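Local coordinates for protein phospholipase C beta (Meleagris gallopavo, PDB 1JAD) that forms the long, almost wholly helical C-terminal domain of a beta-class phospholipase C, in an assembly of two protein chains, at residues T11-P16 with E188-Y193; A145-R150 with K169-S174. All blocks are in the same frame, centred on the assembly; numbering follows the deposited sequence.

Interaction 1. Residues T11-P16 with E188-Y193. With SO4 (sulfate ion), chain C.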
loop_
_atom_site.group_PDB
_atom_site.type_symbol
_atom_site.label_atom_id
_atom_site.label_comp_id
_atom_site.label_asym_id
_atom_site.label_seq_id
_atom_site.Cartn_x
_atom_site.Cartn_y
_atom_site.Cartn_z
ATOM N N THR A 11 5.259 6.622 29.152
ATOM C CA THR A 11 5.291 5.698 28.014
ATOM C C THR A 11 3.996 5.797 27.214
ATOM O O THR A 11 3.573 4.823 26.592
ATOM C CB THR A 11 5.426 4.221 28.455
ATOM O OG1 THR A 11 4.218 3.792 29.099
ATOM C CG2 THR A 11 6.590 4.058 29.409
ATOM N N GLN A 12 3.362 6.964 27.228
ATOM C CA GLN A 12 2.102 7.120 26.511
ATOM C C GLN A 12 2.270 7.373 25.012
ATOM O O GLN A 12 3.011 8.267 24.588
ATOM C CB GLN A 12 1.263 8.226 27.158
ATOM C CG GLN A 12 -0.081 8.454 26.478
ATOM C CD GLN A 12 -1.068 9.181 27.373
ATOM O OE1 GLN A 12 -0.750 10.223 27.948
ATOM N NE2 GLN A 12 -2.275 8.634 27.493
ATOM N N LEU A 13 1.568 6.567 24.221
ATOM C CA LEU A 13 1.626 6.657 22.771
ATOM C C LEU A 13 0.236 6.819 22.156
ATOM O O LEU A 13 -0.765 6.451 22.765
ATOM C CB LEU A 13 2.300 5.397 22.217
ATOM C CG LEU A 13 3.725 5.116 22.713
ATOM C CD1 LEU A 13 4.201 3.769 22.181
ATOM C CD2 LEU A 13 4.661 6.243 22.276
ATOM N N PRO A 14 0.158 7.389 20.939
ATOM C CA PRO A 14 -1.106 7.605 20.228
ATOM C C PRO A 14 -1.753 6.279 19.853
ATOM O O PRO A 14 -1.217 5.525 19.036
ATOM C CB PRO A 14 -0.669 8.391 18.989
ATOM C CG PRO A 14 0.590 9.091 19.466
ATOM C CD PRO A 14 1.264 7.912 20.127
ATOM N N GLU A 15 -2.905 6.000 20.448
ATOM C CA GLU A 15 -3.609 4.761 20.164
ATOM C C GLU A 15 -3.898 4.570 18.665
ATOM O O GLU A 15 -4.439 5.453 18.005
ATOM C CB GLU A 15 -4.898 4.681 21.005
ATOM C CG GLU A 15 -5.730 5.967 21.129
ATOM C CD GLU A 15 -5.152 6.999 22.105
ATOM O OE1 GLU A 15 -5.836 8.018 22.340
ATOM O OE2 GLU A 15 -4.034 6.809 22.637
ATOM N N PRO A 16 -3.544 3.391 18.123
ATOM C CA PRO A 16 -3.722 3.010 16.721
ATOM C C PRO A 16 -5.088 3.300 16.109
ATOM O O PRO A 16 -6.100 2.793 16.575
ATOM C CB PRO A 16 -3.401 1.519 16.746
ATOM C CG PRO A 16 -2.301 1.470 17.769
ATOM C CD PRO A 16 -2.979 2.251 18.869
ATOM N N GLU A 188 9.635 -1.388 23.106
ATOM C CA GLU A 188 8.791 -2.576 23.013
ATOM C C GLU A 188 7.321 -2.163 22.879
ATOM O O GLU A 188 6.582 -2.720 22.067
ATOM C CB GLU A 188 9.009 -3.478 24.236
ATOM C CG GLU A 188 10.376 -4.185 24.223
ATOM C CD GLU A 188 10.694 -5.005 25.489
ATOM O OE1 GLU A 188 11.778 -5.627 25.518
ATOM O OE2 GLU A 188 9.890 -5.029 26.452
ATOM N N LYS A 189 6.888 -1.183 23.658
ATOM C CA LYS A 189 5.503 -0.737 23.559
ATOM C C LYS A 189 5.282 -0.088 22.178
ATOM O O LYS A 189 4.291 -0.373 21.501
ATOM C CB LYS A 189 5.197 0.252 24.684
ATOM C CG LYS A 189 3.753 0.741 24.732
ATOM C CD LYS A 189 3.552 1.696 25.913
ATOM C CE LYS A 189 2.102 2.145 26.007
ATOM N NZ LYS A 189 1.866 3.131 27.099
ATOM N N THR A 190 6.201 0.778 21.746
ATOM C CA THR A 190 6.054 1.401 20.421
ATOM C C THR A 190 5.932 0.297 19.366
ATOM O O THR A 190 5.162 0.409 18.417
ATOM C CB THR A 190 7.249 2.313 20.088
ATOM O OG1 THR A 190 7.356 3.342 21.085
ATOM C CG2 THR A 190 7.062 2.958 18.724
ATOM N N ALA A 191 6.672 -0.790 19.533
ATOM C CA ALA A 191 6.565 -1.884 18.582
ATOM C C ALA A 191 5.148 -2.478 18.606
ATOM O O ALA A 191 4.589 -2.837 17.552
ATOM C CB ALA A 191 7.575 -2.948 18.903
ATOM N N ARG A 192 4.554 -2.591 19.793
ATOM C CA ARG A 192 3.201 -3.141 19.872
ATOM C C ARG A 192 2.210 -2.183 19.220
ATOM O O ARG A 192 1.347 -2.607 18.461
ATOM C CB ARG A 192 2.797 -3.430 21.335
ATOM C CG ARG A 192 1.313 -3.788 21.533
ATOM C CD ARG A 192 1.046 -4.497 22.870
ATOM N NE ARG A 192 1.566 -3.744 24.011
ATOM C CZ ARG A 192 0.915 -2.745 24.589
ATOM N NH1 ARG A 192 -0.277 -2.401 24.126
ATOM N NH2 ARG A 192 1.474 -2.068 25.592
ATOM N N TYR A 193 2.327 -0.891 19.508
ATOM C CA TYR A 193 1.423 0.079 18.892
ATOM C C TYR A 193 1.579 0.151 17.373
ATOM O O TYR A 193 0.593 0.336 16.652
ATOM C CB TYR A 193 1.636 1.469 19.491
ATOM C CG TYR A 193 0.852 1.715 20.775
ATOM C CD1 TYR A 193 0.961 0.841 21.871
ATOM C CD2 TYR A 193 0.003 2.823 20.894
ATOM C CE1 TYR A 193 0.247 1.063 23.046
ATOM C CE2 TYR A 193 -0.713 3.055 22.064
ATOM C CZ TYR A 193 -0.586 2.176 23.134
ATOM O OH TYR A 193 -1.271 2.426 24.301
HETATM S S SO4 C . -1.144 0.152 27.337
HETATM O O1 SO4 C . -0.863 -0.935 28.303
HETATM O O2 SO4 C . -2.554 0.585 27.449
HETATM O O3 SO4 C . -0.913 -0.343 25.967
HETATM O O4 SO4 C . -0.254 1.301 27.618
HETATM O O HOH W 1 -0.147 4.554 25.685
#

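Interaction 2. Residues A145-R150 with K169-S174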
loop_
_atom_site.group_PDB
_atom_site.type_symbol
_atom_site.label_atom_id
_atom_site.label_comp_id
_atom_site.label_asym_id
_atom_site.label_seq_id
_atom_site.Cartn_x
_atom_site.Cartn_y
_atom_site.Cartn_z
ATOM N N ALA A 145 17.713 14.319 35.619
ATOM C CA ALA A 145 17.407 15.380 36.569
ATOM C C ALA A 145 17.380 14.756 37.954
ATOM O O ALA A 145 17.900 15.330 38.912
ATOM C CB ALA A 145 16.057 15.986 36.259
ATOM N N LYS A 146 16.754 13.584 38.050
ATOM C CA LYS A 146 16.648 12.846 39.310
ATOM C C LYS A 146 18.061 12.501 39.788
ATOM O O LYS A 146 18.392 12.637 40.971
ATOM C CB LYS A 146 15.867 11.538 39.108
ATOM C CG LYS A 146 14.486 11.679 38.482
ATOM C CD LYS A 146 13.594 12.600 39.296
ATOM C CE LYS A 146 12.187 12.655 38.710
ATOM N NZ LYS A 146 11.553 11.302 38.715
ATOM N N ARG A 147 18.892 12.058 38.848
ATOM C CA ARG A 147 20.269 11.693 39.151
ATOM C C ARG A 147 20.971 12.854 39.845
ATOM O O ARG A 147 21.510 12.681 40.948
ATOM C CB ARG A 147 21.021 11.331 37.869
ATOM C CG ARG A 147 22.354 10.633 38.093
ATOM C CD ARG A 147 23.116 10.547 36.778
ATOM N NE ARG A 147 23.601 11.860 36.357
ATOM C CZ ARG A 147 24.705 12.428 36.835
ATOM N NH1 ARG A 147 25.431 11.787 37.746
ATOM N NH2 ARG A 147 25.085 13.631 36.413
ATOM N N LEU A 148 20.963 14.033 39.217
ATOM C CA LEU A 148 21.616 15.195 39.819
ATOM C C LEU A 148 21.106 15.438 41.233
ATOM O O LEU A 148 21.892 15.668 42.152
ATOM C CB LEU A 148 21.385 16.488 39.013
ATOM C CG LEU A 148 22.158 16.920 37.764
ATOM C CD1 LEU A 148 23.635 16.667 37.993
ATOM C CD2 LEU A 148 21.699 16.177 36.565
ATOM N N ASP A 149 19.784 15.402 41.391
ATOM C CA ASP A 149 19.152 15.644 42.686
ATOM C C ASP A 149 19.533 14.589 43.734
ATOM O O ASP A 149 19.810 14.928 44.888
ATOM C CB ASP A 149 17.630 15.712 42.517
ATOM C CG ASP A 149 16.921 16.186 43.777
ATOM O OD1 ASP A 149 16.720 15.376 44.710
ATOM O OD2 ASP A 149 16.581 17.389 43.843
ATOM N N ARG A 150 19.557 13.317 43.341
ATOM C CA ARG A 150 19.935 12.277 44.283
ATOM C C ARG A 150 21.353 12.531 44.772
ATOM O O ARG A 150 21.647 12.358 45.956
ATOM C CB ARG A 150 19.838 10.904 43.630
ATOM C CG ARG A 150 18.416 10.442 43.377
ATOM C CD ARG A 150 18.422 9.290 42.387
ATOM N NE ARG A 150 17.087 8.847 41.992
ATOM C CZ ARG A 150 16.856 8.069 40.940
ATOM N NH1 ARG A 150 17.872 7.655 40.183
ATOM N NH2 ARG A 150 15.617 7.706 40.635
ATOM N N LYS A 169 28.613 6.219 42.694
ATOM C CA LYS A 169 28.655 5.097 41.772
ATOM C C LYS A 169 27.326 4.365 41.702
ATOM O O LYS A 169 26.881 3.981 40.616
ATOM C CB LYS A 169 29.765 4.111 42.143
ATOM C CG LYS A 169 31.156 4.565 41.698
ATOM C CD LYS A 169 32.202 3.482 41.923
ATOM C CE LYS A 169 33.494 3.788 41.155
ATOM N NZ LYS A 169 34.111 5.084 41.548
ATOM N N GLU A 170 26.682 4.175 42.849
ATOM C CA GLU A 170 25.409 3.475 42.850
ATOM C C GLU A 170 24.338 4.301 42.172
ATOM O O GLU A 170 23.545 3.774 41.411
ATOM C CB GLU A 170 24.972 3.127 44.271
ATOM C CG GLU A 170 25.870 2.122 44.962
ATOM C CD GLU A 170 25.352 1.746 46.331
ATOM O OE1 GLU A 170 26.077 1.040 47.061
ATOM O OE2 GLU A 170 24.216 2.149 46.674
ATOM N N ILE A 171 24.310 5.598 42.449
ATOM C CA ILE A 171 23.323 6.469 41.825
ATOM C C ILE A 171 23.600 6.556 40.311
ATOM O O ILE A 171 22.722 6.272 39.492
ATOM C CB ILE A 171 23.355 7.873 42.473
ATOM C CG1 ILE A 171 22.991 7.757 43.953
ATOM C CG2 ILE A 171 22.373 8.810 41.772
ATOM C CD1 ILE A 171 23.120 9.066 44.726
ATOM N N ASN A 172 24.821 6.923 39.938
ATOM C CA ASN A 172 25.160 7.015 38.521
ATOM C C ASN A 172 24.841 5.719 37.807
ATOM O O ASN A 172 24.295 5.727 36.713
ATOM C CB ASN A 172 26.638 7.342 38.340
ATOM C CG ASN A 172 26.983 8.702 38.865
ATOM O OD1 ASN A 172 26.401 9.697 38.443
ATOM N ND2 ASN A 172 27.932 8.764 39.795
ATOM N N ASN A 173 25.195 4.607 38.438
ATOM C CA ASN A 173 24.944 3.279 37.882
ATOM C C ASN A 173 23.461 3.105 37.604
ATOM O O ASN A 173 23.065 2.657 36.526
ATOM C CB ASN A 173 25.392 2.216 38.874
ATOM C CG ASN A 173 25.024 0.823 38.432
ATOM O OD1 ASN A 173 25.268 -0.152 39.150
ATOM N ND2 ASN A 173 24.436 0.714 37.242
ATOM N N SER A 174 22.653 3.455 38.598
ATOM C CA SER A 174 21.204 3.376 38.496
ATOM C C SER A 174 20.719 4.090 37.240
ATOM O O SER A 174 20.020 3.509 36.411
ATOM C CB SER A 174 20.562 4.034 39.729
ATOM O OG SER A 174 19.167 4.272 39.534
#

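Interaction 1. Residues T11-P16 with E188-Y193
Lys189 reaches from helix 161-245 to the loop residues Thr11 and Leu13, its CB directed toward the loop. With CG anti to the backbone N (chi1 -177°) and the chain extended beyond it, CG comes 4.0 Å from Leu13 CD1. That methyl also rests on Thr190, 3.4 Å from its OG1, which pairs with Ser132 OG. CD and CE then pass the carbonyl of Thr11, and the lysine chain crosses the Thr11 side chain at about a right angle. NZ bonds to Thr11 O at a very short 2.5 Å, so the exact length is doubtful, and to Thr11 OG1 at 3.2 Å; OG1 also pairs with Met7 O. A water 2.8 Å from Lys189 NZ accepts from it and from Leu13 N, and bonds to Tyr193 OH as well. A sulfate, probably from the crystallisation liquor, takes a weak bond from NZ through O4, while its O3 lies at the guanidinium edge of Arg192, 2.8 Å from NH1. Apart from these polar contacts, Leu13 CB makes a CH-pi contact, 4.1 Å from the Tyr193 ring centroid and 28° off the normal. Pro16 CD lies 3.6 Å from Tyr193 CD2, oblique to the ring, and Pro14 O lies at the ring edge. Lys189 and Arg192 together hold a sulfate in this crystal, consistent with a local excess of positive charge.

Interaction 2. Residues A145-R150 with K169-S174
Arg147 and Asn172 meet through flat groups: OD1 of the amide lies at the edge of the guanidinium, near its plane, and the two planes are turned 32° apart. Arg147 NH1 donates to Asn172 OD1, but the modelled 2.4 Å is too short and the N-H...O angle of 118° is strongly bent, so the bond is doubtful in detail and only the closeness of the two groups is relied on. In the arginine, CG stands anti to the backbone N, and the bend at chi3 sets NE. Its NH2 forms a salt bridge with Glu144 on its own helix, which gives the guanidinium a second partner. Met85 of the second subunit packs on both Arg147 and Asn172. The Arg150 guanidinium has the CB of Lys146 over the centre of one face, 4.0 Å above the plane; Ser174 OG approaches it obliquely, 3.7 Å from Arg150 NH1. Ile171 makes the apolar part of the contact. Its CG2 touches Arg150 CB at 3.8 Å and Arg147 CG at 4.1 Å, so one methyl meets the aliphatic parts of both arginines, and its CD1 lies 3.8 Å from the carbonyl O of Arg150. The axes of segments 145-150 and 169-174 run antiparallel at 173°, with a closest approach of 9.8 Å. Apolar contact here is therefore built from one isoleucine and arginine methylenes, while the guanidinium of Arg147 is shared between Asn172 and the Glu144 carboxylate, and Arg150 comes near Ser174 without a bond being assigned.

In the fold
Both contacts use helix 161-245, but with different partners: the loop before helix 21-24 in interaction 1 and helix 75-155 in interaction 2. Their centres lie 28 Å apart, with nearest atoms about 12 Å apart, so they do not touch. Both segments of interaction 2 fall between those of interaction 1 in sequence. The centre of interaction 2 is about 53 Å from the chain's centre, whereas that of interaction 1 is about 27 Å from it. Interaction 2 closes the antiparallel pair of helices 75-155 and 161-245 near their connection at residues 156-160; interaction 1 adds the N-terminal segment nearer the chain's centre.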